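Arabinogalactan endo-1,4-beta-galactosidase (Ignisphaera aggregans, PDB 7OSK) probably hydrolyses internal beta-1,4-galactosidic linkages of galactan and arabinogalactan, with a family 53 catalytic domain that binds calcium and is one part of a longer archaeal protein. Local coordinates at residues A[112-115]-A[116-120]; A[377-380]-A[381-385]; A[240-243]-A[244-248]. All blocks are in the same frame, centred on the assembly; numbering follows the deposited sequence.

Interaction 1: residues A[112-115]-A[116-120]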
# COMPACT_ATOMS: atom_id res chain seq x y z
N CYS A 112 4.86 12.21 -2.78
CA CYS A 112 5.08 11.54 -1.51
C CYS A 112 6.55 11.50 -1.08
O CYS A 112 7.12 10.43 -0.91
CB CYS A 112 4.53 10.12 -1.59
SG CYS A 112 2.81 10.05 -2.12
N ASP A 113 7.16 12.67 -0.91
CA ASP A 113 8.53 12.74 -0.43
C ASP A 113 8.56 12.53 1.08
O ASP A 113 7.52 12.56 1.74
CB ASP A 113 9.19 14.07 -0.82
CG ASP A 113 8.53 15.26 -0.16
OD1 ASP A 113 7.37 15.13 0.28
OD2 ASP A 113 9.17 16.33 -0.09
N LEU A 114 9.76 12.32 1.62
CA LEU A 114 9.92 11.93 3.02
C LEU A 114 9.39 12.97 4.01
O LEU A 114 8.74 12.61 4.99
CB LEU A 114 11.39 11.62 3.31
CG LEU A 114 11.72 11.04 4.68
CD1 LEU A 114 11.17 9.63 4.82
CD2 LEU A 114 13.22 11.07 4.92
N PRO A 115 9.67 14.27 3.77
CA PRO A 115 9.16 15.28 4.71
C PRO A 115 7.63 15.32 4.80
O PRO A 115 7.11 15.43 5.91
CB PRO A 115 9.71 16.59 4.14
CG PRO A 115 10.91 16.20 3.37
CD PRO A 115 10.58 14.87 2.77
N ARG A 116 6.94 15.25 3.67
CA ARG A 116 5.48 15.31 3.67
C ARG A 116 4.85 14.03 4.21
O ARG A 116 3.84 14.07 4.91
CB ARG A 116 4.94 15.59 2.26
CG ARG A 116 3.46 15.27 2.08
CD ARG A 116 2.81 16.06 0.95
NE ARG A 116 3.68 16.24 -0.20
CZ ARG A 116 4.18 17.41 -0.61
NH1 ARG A 116 3.91 18.54 0.04
NH2 ARG A 116 4.97 17.45 -1.68
N MET A 117 5.46 12.89 3.89
CA MET A 117 4.95 11.60 4.34
C MET A 117 5.19 11.40 5.82
O MET A 117 4.37 10.79 6.51
CB MET A 117 5.59 10.47 3.54
CG MET A 117 5.13 10.39 2.10
SD MET A 117 3.38 10.02 1.93
CE MET A 117 2.69 11.66 1.72
N THR A 118 6.31 11.89 6.32
CA THR A 118 6.67 11.72 7.72
C THR A 118 5.76 12.54 8.63
O THR A 118 5.44 12.12 9.75
CB THR A 118 8.14 12.12 7.98
OG1 THR A 118 9.01 11.26 7.22
CG2 THR A 118 8.49 12.00 9.46
N ASP A 119 5.33 13.71 8.15
CA ASP A 119 4.47 14.57 8.95
C ASP A 119 3.11 13.93 9.18
O ASP A 119 2.51 14.10 10.24
CB ASP A 119 4.29 15.93 8.27
CG ASP A 119 3.30 16.82 9.01
OD1 ASP A 119 3.69 17.42 10.04
OD2 ASP A 119 2.14 16.90 8.57
N PHE A 120 2.63 13.19 8.19
CA PHE A 120 1.35 12.52 8.31
C PHE A 120 1.47 11.28 9.19
O PHE A 120 0.62 11.03 10.04
CB PHE A 120 0.81 12.13 6.93
CG PHE A 120 -0.62 11.67 6.94
CD1 PHE A 120 -1.65 12.59 7.04
CD2 PHE A 120 -0.93 10.33 6.86
CE1 PHE A 120 -2.96 12.17 7.05
CE2 PHE A 120 -2.24 9.91 6.88
CZ PHE A 120 -3.26 10.83 6.97
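R116 meets D113 twice, once through its backbone and once through its charged end. R116 N lies 3.4 Å from D113 OD1, at 149°, a weak capping bond, with D113 at the N-cap of the helix starting at L114. A bend at chi3 (38°) brings the guanidinium back so that the same OD1 lies over one of its faces. R116 NH2 is 3.9 Å from D113 OD1, but no N-H is aimed at that oxygen, which makes the salt bridge long and purely electrostatic. R116 NE instead bonds to N111 O, and NH1 forms a salt bridge with E64.

M117 takes the first full helical bond, its N donating to D113 O (3.0 Å, 159°). Bends at chi2 and chi3 carry its thioether toward C112, where M117 SD touches C112 CB at 3.7 Å; P60 and V95 also touch this side chain. The next residue, T118, reaches back one turn to L114 O, its N (2.9 Å) and OG1 (2.6 Å) coming from opposite faces of the carbonyl plane. Together these contacts form an aspartate-capped helix N-terminus, here starting the helix between strands 90-95 and 130-135 of a TIM-barrel beta-alpha-beta unit.

Interaction 2: residues A[377-380]-A[381-385]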
# COMPACT_ATOMS: atom_id res chain seq x y z
N LEU A 377 -12.71 5.31 -0.62
CA LEU A 377 -13.72 5.03 0.39
C LEU A 377 -14.48 6.30 0.77
O LEU A 377 -15.28 6.31 1.70
CB LEU A 377 -13.07 4.40 1.63
CG LEU A 377 -12.46 3.01 1.41
CD1 LEU A 377 -11.70 2.55 2.65
CD2 LEU A 377 -13.53 2.00 1.05
N PHE A 378 -14.21 7.38 0.03
CA PHE A 378 -14.94 8.64 0.16
C PHE A 378 -15.53 9.00 -1.20
O PHE A 378 -14.97 8.63 -2.23
CB PHE A 378 -14.01 9.76 0.65
CG PHE A 378 -13.44 9.53 2.01
CD1 PHE A 378 -12.34 8.69 2.18
CD2 PHE A 378 -13.97 10.16 3.12
CE1 PHE A 378 -11.81 8.48 3.44
CE2 PHE A 378 -13.44 9.95 4.38
CZ PHE A 378 -12.35 9.11 4.54
N ASP A 379 -16.65 9.71 -1.21
CA ASP A 379 -17.25 10.12 -2.48
C ASP A 379 -16.56 11.37 -3.03
O ASP A 379 -15.59 11.86 -2.44
CB ASP A 379 -18.76 10.36 -2.33
CG ASP A 379 -19.11 11.45 -1.33
OD1 ASP A 379 -18.33 12.42 -1.17
OD2 ASP A 379 -20.19 11.34 -0.71
N PHE A 380 -17.07 11.88 -4.14
CA PHE A 380 -16.44 13.00 -4.83
C PHE A 380 -16.48 14.27 -3.99
O PHE A 380 -15.61 15.13 -4.11
CB PHE A 380 -17.12 13.24 -6.18
CG PHE A 380 -17.22 12.01 -7.04
CD1 PHE A 380 -16.30 10.98 -6.90
CD2 PHE A 380 -18.22 11.88 -7.98
CE1 PHE A 380 -16.38 9.85 -7.68
CE2 PHE A 380 -18.31 10.74 -8.77
CZ PHE A 380 -17.39 9.73 -8.62
N ASN A 381 -17.48 14.37 -3.13
CA ASN A 381 -17.62 15.52 -2.24
C ASN A 381 -16.79 15.36 -0.97
O ASN A 381 -16.87 16.17 -0.05
CB ASN A 381 -19.09 15.73 -1.89
CG ASN A 381 -19.95 15.97 -3.12
OD1 ASN A 381 -19.53 16.63 -4.07
ND2 ASN A 381 -21.17 15.43 -3.11
N GLY A 382 -15.98 14.30 -0.92
CA GLY A 382 -15.08 14.08 0.19
C GLY A 382 -15.75 13.47 1.40
O GLY A 382 -15.14 13.35 2.46
N ARG A 383 -17.01 13.09 1.24
CA ARG A 383 -17.78 12.52 2.34
C ARG A 383 -17.55 11.01 2.45
O ARG A 383 -17.45 10.31 1.44
CB ARG A 383 -19.27 12.82 2.16
CG ARG A 383 -20.17 12.19 3.20
CD ARG A 383 -21.58 12.74 3.08
NE ARG A 383 -22.50 12.15 4.05
CZ ARG A 383 -23.71 12.62 4.32
NH1 ARG A 383 -24.17 13.70 3.70
NH2 ARG A 383 -24.47 12.01 5.22
N ALA A 384 -17.46 10.52 3.68
CA ALA A 384 -17.20 9.11 3.93
C ALA A 384 -18.34 8.24 3.41
O ALA A 384 -19.50 8.44 3.77
CB ALA A 384 -16.99 8.87 5.42
N LEU A 385 -18.00 7.27 2.57
CA LEU A 385 -18.97 6.31 2.09
C LEU A 385 -19.39 5.39 3.23
O LEU A 385 -18.59 5.12 4.12
CB LEU A 385 -18.39 5.48 0.94
CG LEU A 385 -17.96 6.26 -0.31
CD1 LEU A 385 -17.22 5.35 -1.28
CD2 LEU A 385 -19.16 6.90 -0.98
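A tight antiparallel hairpin, a type I turn from D379 to G382 followed by a G1 bulge, brings L377-F380 against N381-L385 in the loop after the last barrel strand, 346-352. The evidence is in the backbone. G382 N donates to D379 O at 2.9 Å, while D379 N donates past the turn to R383 O at 2.8 Å. G382 has a phi of 80°, a value that favours glycine. Beyond it, L385 N bonds to L377 O, so that F378 and A384 form a single non-hydrogen-bonded bridge. Next to that pair, F378 CA makes a CA-H...O contact with R383 O.

The D379 carboxylate ties the turn from within. Its CG stands between the backbone N and the carbonyl carbon (chi1 60°), which points OD1 back into the loop. There R383 N meets D379 OD1 at 2.8 Å from above the carboxylate plane. N381 N lies 2.9 Å from D379 OD1, but its angle of 118° makes this Asx-turn bond weak. D379 OD2 rests 3.4 Å from R383 CB, whereas the extended R383 side chain carries its guanidinium away to bond with E72 O.

Apolar side chains fix the hairpin on the barrel. F378 packs on helix 79-85 and meets Y69 edge-to-face, and L385 reaches I324 and Q327 of helix 324-342. F380 leads away from the turn to W297 and E373; E373 is a calcium ligand, and the F380 side chain is about 7 Å from the calcium ion at the nearest atoms. The hairpin thus lies beside the metal site. Back at the bridge, F378 CE2 lies 3.9 Å from the A384 CB methyl.

Interaction 3: residues A[240-243]-A[244-248]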
# COMPACT_ATOMS: atom_id res chain seq x y z
N PHE A 240 4.43 -18.76 -8.79
CA PHE A 240 5.47 -17.74 -8.88
C PHE A 240 5.97 -17.34 -7.50
O PHE A 240 7.17 -17.16 -7.30
CB PHE A 240 4.96 -16.50 -9.62
CG PHE A 240 5.88 -15.32 -9.52
CD1 PHE A 240 6.97 -15.19 -10.36
CD2 PHE A 240 5.66 -14.33 -8.57
CE1 PHE A 240 7.83 -14.11 -10.26
CE2 PHE A 240 6.50 -13.25 -8.46
CZ PHE A 240 7.59 -13.13 -9.31
N TYR A 241 5.04 -17.19 -6.55
CA TYR A 241 5.40 -16.86 -5.18
C TYR A 241 6.36 -17.91 -4.62
O TYR A 241 7.35 -17.57 -3.97
CB TYR A 241 4.15 -16.77 -4.30
CG TYR A 241 3.45 -15.43 -4.34
CD1 TYR A 241 2.81 -14.99 -5.49
CD2 TYR A 241 3.42 -14.61 -3.22
CE1 TYR A 241 2.16 -13.77 -5.53
CE2 TYR A 241 2.78 -13.38 -3.24
CZ TYR A 241 2.15 -12.97 -4.40
OH TYR A 241 1.50 -11.75 -4.44
N ILE A 242 6.05 -19.18 -4.88
CA ILE A 242 6.91 -20.27 -4.45
C ILE A 242 8.33 -20.10 -4.98
O ILE A 242 9.29 -20.10 -4.22
CB ILE A 242 6.36 -21.64 -4.91
CG1 ILE A 242 5.04 -21.94 -4.20
CG2 ILE A 242 7.37 -22.75 -4.64
CD1 ILE A 242 4.32 -23.18 -4.71
N ASN A 243 8.44 -19.95 -6.30
CA ASN A 243 9.74 -19.83 -6.94
C ASN A 243 10.52 -18.61 -6.47
O ASN A 243 11.74 -18.67 -6.28
CB ASN A 243 9.58 -19.77 -8.46
CG ASN A 243 8.97 -21.04 -9.04
OD1 ASN A 243 9.20 -22.14 -8.54
ND2 ASN A 243 8.19 -20.89 -10.11
N PHE A 244 9.81 -17.51 -6.27
CA PHE A 244 10.44 -16.25 -5.90
C PHE A 244 10.87 -16.22 -4.44
O PHE A 244 11.98 -15.80 -4.12
CB PHE A 244 9.49 -15.08 -6.18
CG PHE A 244 10.11 -13.73 -6.00
CD1 PHE A 244 10.09 -13.10 -4.76
CD2 PHE A 244 10.73 -13.09 -7.06
CE1 PHE A 244 10.67 -11.86 -4.58
CE2 PHE A 244 11.31 -11.84 -6.89
CZ PHE A 244 11.28 -11.23 -5.65
N ILE A 245 9.99 -16.66 -3.55
CA ILE A 245 10.26 -16.60 -2.12
C ILE A 245 11.28 -17.65 -1.69
O ILE A 245 12.16 -17.37 -0.88
CB ILE A 245 8.96 -16.76 -1.30
CG1 ILE A 245 8.02 -15.59 -1.60
CG2 ILE A 245 9.26 -16.82 0.20
CD1 ILE A 245 6.65 -15.69 -0.96
N ASP A 246 11.15 -18.86 -2.22
CA ASP A 246 12.13 -19.91 -1.97
C ASP A 246 13.54 -19.41 -2.27
O ASP A 246 14.45 -19.56 -1.45
CB ASP A 246 11.84 -21.15 -2.82
CG ASP A 246 10.70 -22.00 -2.27
OD1 ASP A 246 9.93 -21.48 -1.44
OD2 ASP A 246 10.59 -23.17 -2.68
N ARG A 247 13.72 -18.83 -3.45
CA ARG A 247 15.02 -18.34 -3.86
C ARG A 247 15.46 -17.17 -2.99
O ARG A 247 16.65 -16.94 -2.79
CB ARG A 247 15.00 -17.92 -5.33
CG ARG A 247 16.38 -17.80 -5.96
CD ARG A 247 16.29 -17.40 -7.43
NE ARG A 247 17.60 -17.40 -8.08
CZ ARG A 247 17.83 -16.97 -9.31
NH1 ARG A 247 16.83 -16.48 -10.04
NH2 ARG A 247 19.05 -17.01 -9.82
N LEU A 248 14.49 -16.43 -2.47
CA LEU A 248 14.77 -15.28 -1.61
C LEU A 248 15.23 -15.74 -0.23
O LEU A 248 16.25 -15.27 0.29
CB LEU A 248 13.54 -14.38 -1.49
CG LEU A 248 13.79 -12.90 -1.20
CD1 LEU A 248 14.50 -12.23 -2.36
CD2 LEU A 248 12.48 -12.19 -0.89
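D246 and I242 meet one helical turn apart, D246 N donating to I242 O at 3.0 Å and 155°. The D246 carboxylate has its strongest partners outside the segments: OD1 bonds to Y284 OH and OD2 forms a salt bridge with R283 NH2. With CG anti to its carbonyl carbon (chi1 -78°), the D246 side chain runs alongside that of I242, pointing the same way, and D246 OD2 comes 3.8 Å from I242 CG2. An alanine here would take away both acceptors, which would probably leave R283 and the Y284 hydroxyl without this partner and the I242 methyl without its carboxylate neighbour.

The same i to i+4 pattern continues on the other flanks. I245 N donates to Y241 O at 2.8 Å, and F244 N donates to F240 O at 2.9 Å. R247 N reaches N243 O only weakly.

These residues belong to helix 238-250, which links strands 228-234 and 257-261 in a right-handed beta-alpha-beta crossover of the TIM barrel. Its buried side faces the barrel wall: Y241 and F244 both touch L233, and Y241 OH bonds to G235 O.

Packing along the helix is led by F240 and F244, whose CG atoms both lie anti to their own backbone N. The two side chains run side by side. Their planes are 30° apart and the rings are slid so far, 5.6 Å between centroids, that they barely overlap. F244 CB instead sits 4.1 Å above one face of the F240 ring, toward its rim. The F244 ring meets W206 of helix 206-223 edge-to-face. On the flank toward helix 270-283, I245 CD1 approaches Y241 CD2 at 4.1 Å.

Overall arrangement
The three contacts come along the chain in the order interaction 1, interaction 3, interaction 2, all in the family 53 domain, around its eight-stranded parallel barrel. Interactions 1 and 3 lie on outer helices: helix 114-126, which follows strand 90-95, and helix 238-250, which follows strand 228-234. Interaction 2 lies in the loop between strand 346-352 and helix 390-393. Interaction 3 is on the opposite side of the chain's centre from the other two, its centre about 32 Å from that of interaction 1 and about 39 Å from that of interaction 2. Interactions 1 and 2 are about 23 Å apart between centres. None touches another, so they sample separate sectors of the barrel, and interaction 2 alone borders the calcium site.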